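Local coordinates for capsid protein (PDB 5YKU), which forms the protruding domain of the shell of a shrimp nodavirus, the part that builds the dimeric spikes on the particle surface, at residues A[46-57]-A[72-83]. Numbering follows the deposited sequence.
Sequences PYMDRVSSEVLQ and ISYFDTSAIKCD
The carboxylate of D76 accepts five hydrogen bonds, a compact example of how one buried acidic group can organise a long loop. OD2 takes three: the hydroxyl of S53 arrives on its syn side (OG to OD2 2.7 Å), the backbone N of S53 comes from above the carboxylate plane, and NH1 of R50 closes a salt bridge from the anti side at 2.9 Å. At OD1, the backbone N of Q57 and the hydroxyl of T77 approach from opposite faces, so bonds on both oxygens hold the carboxylate against rotation. The positive charge of R50 probably keeps D76 ionised. Extended from CG to NE (chi3 179°), R50 also places NH2 2.8 Å from OE1 of Q57, and K111 O receives a further bond from NH2. T77 relays the grip, its OG1 accepting from L56 N at 2.9 Å, while S52 OG donates to D76 O and accepts from E54 N in an ST turn. Beside this polar knot, CB of L56 packs 3.6 Å from CZ of F75. At the other end, P46 CB lies 3.4 Å from CE1 of Y74, whose hydroxyl bonds to Q114 O, and the selenomethionine M48 brings CE to the edge of the same ring. D76 thus pins the loop between strands 41-47 and 57-63 to the 69-75/81-89 hairpin: by strand order, the D-E connection and F-G hairpin of a viral jelly roll.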
ATOM      1  N   PRO A  46      -1.936  -5.129  -1.908  1.00  7.98           N
ATOM      2  CA  PRO A  46      -0.595  -5.679  -2.011  1.00  7.79           C
ATOM      3  C   PRO A  46      -0.413  -6.452  -3.253  1.00  7.25           C
ATOM      4  O   PRO A  46      -1.369  -7.043  -3.763  1.00  8.55           O
ATOM      5  CB  PRO A  46      -0.471  -6.541  -0.773  1.00  7.82           C
ATOM      6  CG  PRO A  46      -1.907  -7.049  -0.548  1.00  7.80           C
ATOM      7  CD  PRO A  46      -2.776  -5.913  -0.993  1.00  8.15           C
ATOM      8  N   TYR A  47       0.784  -6.507  -3.752  1.00  7.73           N
ATOM      9  CA  TYR A  47       1.187  -7.517  -4.771  1.00  7.37           C
ATOM     10  C   TYR A  47       2.547  -7.996  -4.389  1.00  7.86           C
ATOM     11  O   TYR A  47       3.195  -7.432  -3.487  1.00  8.06           O
ATOM     12  CB  TYR A  47       1.102  -7.000  -6.222  1.00  8.33           C
ATOM     13  CG  TYR A  47       2.235  -6.115  -6.687  1.00  9.04           C
ATOM     14  CD1 TYR A  47       3.325  -6.703  -7.355  1.00 10.08           C
ATOM     15  CD2 TYR A  47       2.265  -4.753  -6.541  1.00  8.21           C
ATOM     16  CE1 TYR A  47       4.382  -5.940  -7.828  1.00 10.53           C
ATOM     17  CE2 TYR A  47       3.291  -3.980  -6.976  1.00  9.42           C
ATOM     18  CZ  TYR A  47       4.348  -4.610  -7.596  1.00 10.92           C
ATOM     19  OH  TYR A  47       5.415  -3.790  -8.042  1.00 13.12           O
HETATM   20  N   MSE A  48       3.042  -9.016  -5.021  1.00  7.80           N
HETATM   21  CA  MSE A  48       4.365  -9.555  -4.756  1.00  8.61           C
HETATM   22  C   MSE A  48       5.020  -9.976  -6.037  1.00  8.36           C
HETATM   23  O   MSE A  48       4.515 -10.775  -6.836  1.00  8.65           O
HETATM   24  CB  MSE A  48       4.302 -10.674  -3.727  1.00  9.14           C
HETATM   25  CG  MSE A  48       5.616 -10.996  -3.103  1.00  9.76           C
HETATM   26 SE   MSE A  48       5.397 -12.050  -1.433  0.67  9.53          SE
HETATM   27  CE  MSE A  48       4.649 -10.664  -0.298  1.00 10.70           C
ATOM     28  N   ASP A  49       6.273  -9.542  -6.169  1.00  8.68           N
ATOM     29  CA  ASP A  49       7.194 -10.021  -7.193  1.00  9.59           C
ATOM     30  C   ASP A  49       8.549  -9.891  -6.522  1.00  8.93           C
ATOM     31  O   ASP A  49       9.215  -8.847  -6.671  1.00  9.89           O
ATOM     32  CB  ASP A  49       7.080  -9.217  -8.498  1.00  9.65           C
ATOM     33  CG  ASP A  49       8.077  -9.667  -9.468  1.00 12.12           C
ATOM     34  OD1 ASP A  49       8.717 -10.686  -9.353  1.00 15.40           O
ATOM     35  OD2 ASP A  49       8.208  -8.979 -10.578  1.00 15.92           O
ATOM     36  N   ARG A  50       8.910 -10.868  -5.711  1.00  7.79           N
ATOM     37  CA  ARG A  50       9.926 -10.624  -4.668  1.00  8.20           C
ATOM     38  C   ARG A  50      10.453 -11.917  -4.153  1.00  8.10           C
ATOM     39  O   ARG A  50       9.681 -12.802  -3.702  1.00  8.99           O
ATOM     40  CB  ARG A  50       9.249  -9.861  -3.546  1.00  9.02           C
ATOM     41  CG  ARG A  50      10.154  -9.438  -2.406  1.00  8.76           C
ATOM     42  CD  ARG A  50       9.339  -8.801  -1.301  1.00  9.12           C
ATOM     43  NE  ARG A  50      10.103  -8.381  -0.130  1.00  9.14           N
ATOM     44  CZ  ARG A  50      10.427  -9.134   0.910  1.00  9.01           C
ATOM     45  NH1 ARG A  50      10.213 -10.440   0.926  1.00  9.85           N
ATOM     46  NH2 ARG A  50      11.010  -8.548   1.942  1.00  9.72           N
ATOM     47  N   VAL A  51      11.760 -12.116  -4.202  1.00  9.51           N
ATOM     48  CA  VAL A  51      12.398 -13.243  -3.625  1.00  9.24           C
ATOM     49  C   VAL A  51      12.204 -13.252  -2.135  1.00  9.07           C
ATOM     50  O   VAL A  51      12.424 -12.236  -1.469  1.00 10.76           O
ATOM     51  CB  VAL A  51      13.872 -13.305  -4.010  1.00 10.66           C
ATOM     52  CG1 VAL A  51      14.626 -14.384  -3.278  1.00 13.54           C
ATOM     53  CG2 VAL A  51      14.067 -13.384  -5.492  1.00 13.19           C
ATOM     54  N   SER A  52      11.790 -14.345  -1.595  1.00  9.80           N
ATOM     55  CA  SER A  52      11.654 -14.491  -0.130  1.00  9.65           C
ATOM     56  C   SER A  52      12.979 -14.345   0.586  1.00 10.01           C
ATOM     57  O   SER A  52      13.966 -14.953   0.152  1.00 10.99           O
ATOM     58  CB  SER A  52      11.102 -15.866   0.192  1.00 10.50           C
ATOM     59  OG  SER A  52      11.074 -16.047   1.603  1.00 10.38           O
ATOM     60  N   SER A  53      12.985 -13.612   1.672  1.00  9.28           N
ATOM     61  CA  SER A  53      14.191 -13.552   2.527  1.00 10.05           C
ATOM     62  C   SER A  53      14.406 -14.821   3.258  1.00 10.70           C
ATOM     63  O   SER A  53      15.558 -15.003   3.748  1.00 12.29           O
ATOM     64  CB  SER A  53      14.023 -12.413   3.506  1.00  9.59           C
ATOM     65  OG  SER A  53      13.036 -12.770   4.519  1.00 10.13           O
ATOM     66  N   GLU A  54      13.412 -15.618   3.424  1.00 10.50           N
ATOM     67  CA  GLU A  54      13.463 -16.794   4.274  1.00 12.07           C
ATOM     68  C   GLU A  54      13.695 -16.434   5.747  1.00 11.65           C
ATOM     69  O   GLU A  54      14.002 -17.372   6.530  1.00 14.89           O
ATOM     70  CB  GLU A  54      14.417 -17.877   3.769  1.00 13.71           C
ATOM     71  CG  GLU A  54      14.081 -18.286   2.302  1.00 14.39           C
ATOM     72  CD  GLU A  54      12.648 -18.787   1.932  1.00 22.37           C
ATOM     73  OE1 GLU A  54      11.708 -19.079   2.752  1.00 26.83           O
ATOM     74  OE2 GLU A  54      12.321 -18.833   0.656  1.00 22.71           O
ATOM     75  N   VAL A  55      13.605 -15.200   6.145  1.00 10.20           N
ATOM     76  CA  VAL A  55      13.867 -14.735   7.500  1.00 10.52           C
ATOM     77  C   VAL A  55      12.699 -13.958   8.033  1.00  9.91           C
ATOM     78  O   VAL A  55      12.828 -13.026   8.845  1.00 10.32           O
ATOM     79  CB  VAL A  55      15.239 -14.091   7.680  1.00 11.49           C
ATOM     80  CG1 VAL A  55      16.352 -15.112   7.452  1.00 13.14           C
ATOM     81  CG2 VAL A  55      15.428 -12.901   6.818  1.00 12.17           C
ATOM     82  N   LEU A  56      11.489 -14.391   7.631  1.00  9.47           N
ATOM     83  CA  LEU A  56      10.302 -14.064   8.356  1.00  9.22           C
ATOM     84  C   LEU A  56      10.050 -12.571   8.467  1.00  9.20           C
ATOM     85  O   LEU A  56      10.063 -11.938   9.528  1.00 10.37           O
ATOM     86  CB  LEU A  56      10.210 -14.676   9.757  1.00 10.69           C
ATOM     87  CG  LEU A  56      10.136 -16.210   9.806  1.00 10.13           C
ATOM     88  CD1 LEU A  56      11.449 -16.917   9.547  1.00 12.20           C
ATOM     89  CD2 LEU A  56       9.610 -16.639  11.242  1.00 10.86           C
ATOM     90  N   GLN A  57       9.917 -11.884   7.333  1.00  8.50           N
ATOM     91  CA  GLN A  57       9.775 -10.448   7.248  1.00  8.29           C
ATOM     92  C   GLN A  57       8.297 -10.110   7.222  1.00  8.36           C
ATOM     93  O   GLN A  57       7.604 -10.221   6.187  1.00  9.80           O
ATOM     94  CB  GLN A  57      10.603  -9.911   6.054  1.00  9.15           C
ATOM     95  CG  GLN A  57      12.066 -10.164   6.267  1.00  9.47           C
ATOM     96  CD  GLN A  57      13.004  -9.656   5.221  1.00 10.44           C
ATOM     97  OE1 GLN A  57      12.595  -9.458   4.039  1.00 10.22           O
ATOM     98  NE2 GLN A  57      14.214  -9.455   5.574  1.00 10.38           N
ATOM     99  N   ILE A  72      -3.395  -4.148   5.326  1.00  9.14           N
ATOM    100  CA  ILE A  72      -2.614  -4.946   4.397  1.00  8.92           C
ATOM    101  C   ILE A  72      -1.538  -5.748   5.147  1.00  8.56           C
ATOM    102  O   ILE A  72      -0.881  -5.205   6.040  1.00  9.36           O
ATOM    103  CB  ILE A  72      -1.983  -4.112   3.277  1.00  8.99           C
ATOM    104  CG1 ILE A  72      -3.044  -3.552   2.390  1.00  9.73           C
ATOM    105  CG2 ILE A  72      -0.974  -4.905   2.476  1.00  9.07           C
ATOM    106  CD1 ILE A  72      -2.628  -2.570   1.342  1.00 10.84           C
ATOM    107  N   SER A  73      -1.397  -7.031   4.785  1.00  8.04           N
ATOM    108  CA  SER A  73      -0.443  -7.900   5.416  1.00  8.41           C
ATOM    109  C   SER A  73       0.509  -8.473   4.439  1.00  7.99           C
ATOM    110  O   SER A  73       0.087  -9.065   3.396  1.00  8.69           O
ATOM    111  CB  SER A  73      -1.125  -9.043   6.113  1.00 10.05           C
ATOM    112  OG  SER A  73      -1.817  -8.622   7.275  1.00 12.18           O
ATOM    113  N   TYR A  74       1.829  -8.460   4.726  1.00  7.78           N
ATOM    114  CA  TYR A  74       2.867  -9.142   3.994  1.00  8.58           C
ATOM    115  C   TYR A  74       3.586 -10.108   4.889  1.00  8.58           C
ATOM    116  O   TYR A  74       3.927  -9.774   6.032  1.00  8.74           O
ATOM    117  CB  TYR A  74       3.885  -8.187   3.439  1.00  8.66           C
ATOM    118  CG  TYR A  74       3.336  -7.131   2.500  1.00  7.67           C
ATOM    119  CD1 TYR A  74       3.255  -7.349   1.115  1.00  7.67           C
ATOM    120  CD2 TYR A  74       2.974  -5.908   2.997  1.00  8.58           C
ATOM    121  CE1 TYR A  74       2.764  -6.370   0.275  1.00  7.53           C
ATOM    122  CE2 TYR A  74       2.513  -4.906   2.148  1.00  7.81           C
ATOM    123  CZ  TYR A  74       2.415  -5.136   0.799  1.00  7.90           C
ATOM    124  OH  TYR A  74       1.926  -4.152  -0.044  1.00  7.94           O
ATOM    125  N   PHE A  75       3.950 -11.267   4.369  1.00  7.94           N
ATOM    126  CA  PHE A  75       4.868 -12.221   5.053  1.00  7.97           C
ATOM    127  C   PHE A  75       5.448 -13.078   4.025  1.00  7.83           C
ATOM    128  O   PHE A  75       4.730 -13.571   3.142  1.00  9.45           O
ATOM    129  CB  PHE A  75       4.127 -13.052   6.102  1.00  9.20           C
ATOM    130  CG  PHE A  75       5.042 -13.742   7.066  1.00  9.42           C
ATOM    131  CD1 PHE A  75       5.788 -12.976   7.943  1.00 11.44           C
ATOM    132  CD2 PHE A  75       5.223 -15.058   7.101  1.00 10.18           C
ATOM    133  CE1 PHE A  75       6.589 -13.545   8.924  1.00 11.83           C
ATOM    134  CE2 PHE A  75       6.090 -15.659   8.049  1.00 10.36           C
ATOM    135  CZ  PHE A  75       6.706 -14.920   8.989  1.00 11.89           C
ATOM    136  N   ASP A  76       6.756 -13.336   4.057  1.00  8.77           N
ATOM    137  CA  ASP A  76       7.451 -14.004   2.958  1.00  8.74           C
ATOM    138  C   ASP A  76       7.901 -15.396   3.208  1.00  9.41           C
ATOM    139  O   ASP A  76       8.506 -15.953   2.312  1.00 10.55           O
ATOM    140  CB  ASP A  76       8.591 -13.093   2.499  1.00  8.72           C
ATOM    141  CG  ASP A  76       9.704 -12.910   3.516  1.00  8.99           C
ATOM    142  OD1 ASP A  76       9.532 -13.358   4.688  1.00  9.04           O
ATOM    143  OD2 ASP A  76      10.781 -12.347   3.078  1.00  9.73           O
ATOM    144  N   THR A  77       7.692 -15.972   4.363  1.00 10.07           N
ATOM    145  CA  THR A  77       8.371 -17.231   4.716  1.00 10.47           C
ATOM    146  C   THR A  77       7.384 -18.261   5.125  1.00 11.49           C
ATOM    147  O   THR A  77       6.700 -18.141   6.169  1.00 13.57           O
ATOM    148  CB  THR A  77       9.397 -17.007   5.847  1.00 10.24           C
ATOM    149  OG1 THR A  77      10.331 -15.971   5.457  1.00 10.69           O
ATOM    150  CG2 THR A  77      10.130 -18.249   6.167  1.00 11.89           C
ATOM    151  N   SER A  78       7.237 -19.318   4.359  1.00 11.02           N
ATOM    152  CA  SER A  78       6.336 -20.456   4.589  1.00 12.39           C
ATOM    153  C   SER A  78       4.870 -20.090   4.497  1.00 11.44           C
ATOM    154  O   SER A  78       4.239 -20.356   3.486  1.00 11.00           O
ATOM    155  CB  SER A  78       6.635 -21.193   5.868  1.00 16.67           C
ATOM    156  OG  SER A  78       5.792 -22.369   5.710  1.00 20.22           O
ATOM    157  N   ALA A  79       4.335 -19.458   5.503  1.00  9.98           N
ATOM    158  CA  ALA A  79       2.955 -18.991   5.509  1.00 10.81           C
ATOM    159  C   ALA A  79       2.837 -17.641   4.825  1.00  9.76           C
ATOM    160  O   ALA A  79       2.824 -16.570   5.432  1.00 10.09           O
ATOM    161  CB  ALA A  79       2.433 -18.941   6.966  1.00 13.70           C
ATOM    162  N   ILE A  80       2.811 -17.680   3.517  1.00  9.36           N
ATOM    163  CA  ILE A  80       2.939 -16.459   2.708  1.00 10.51           C
ATOM    164  C   ILE A  80       1.690 -15.620   2.891  1.00 10.11           C
ATOM    165  O   ILE A  80       0.556 -16.133   2.743  1.00 10.75           O
ATOM    166  CB  ILE A  80       3.273 -16.736   1.250  1.00 10.42           C
ATOM    167  CG1 ILE A  80       4.547 -17.587   1.167  1.00 14.15           C
ATOM    168  CG2 ILE A  80       3.390 -15.404   0.435  1.00 10.39           C
ATOM    169  CD1 ILE A  80       4.864 -17.995  -0.215  1.00 16.73           C
ATOM    170  N   LYS A  81       1.899 -14.371   3.062  1.00  8.57           N
ATOM    171  CA  LYS A  81       0.811 -13.345   3.050  1.00  9.25           C
ATOM    172  C   LYS A  81       1.091 -12.256   2.112  1.00  8.53           C
ATOM    173  O   LYS A  81       2.152 -11.664   2.084  1.00  9.03           O
ATOM    174  CB  LYS A  81       0.548 -12.739   4.404  1.00 10.58           C
ATOM    175  CG  LYS A  81       0.051 -13.711   5.430  1.00 17.01           C
ATOM    176  CD  LYS A  81      -1.396 -13.840   5.619  1.00 25.94           C
ATOM    177  CE  LYS A  81      -1.712 -14.562   6.985  1.00 27.44           C
ATOM    178  NZ  LYS A  81      -0.970 -15.929   7.232  1.00 31.99           N
ATOM    179  N   CYS A  82       0.100 -11.980   1.255  1.00  8.66           N
ATOM    180  CA  CYS A  82       0.040 -10.803   0.391  1.00  8.44           C
ATOM    181  C   CYS A  82      -1.415 -10.473   0.325  1.00  7.78           C
ATOM    182  O   CYS A  82      -2.100 -10.914  -0.614  1.00  8.79           O
ATOM    183  CB  CYS A  82       0.616 -11.180  -0.977  1.00  9.37           C
ATOM    184  SG  CYS A  82       0.703  -9.770  -2.129  1.00 11.46           S
ATOM    185  N   ASP A  83      -1.936  -9.907   1.389  1.00  8.26           N
ATOM    186  CA  ASP A  83      -3.389  -9.961   1.688  1.00  8.85           C
ATOM    187  C   ASP A  83      -3.867  -8.627   2.214  1.00  8.80           C
ATOM    188  O   ASP A  83      -3.134  -7.754   2.623  1.00  9.30           O
ATOM    189  CB  ASP A  83      -3.671 -11.131   2.673  1.00 10.42           C
ATOM    190  CG  ASP A  83      -5.184 -11.602   2.753  1.00 11.21           C
ATOM    191  OD1 ASP A  83      -5.984 -11.159   1.997  1.00 12.36           O
ATOM    192  OD2 ASP A  83      -5.310 -12.501   3.660  1.00 17.16           O
TER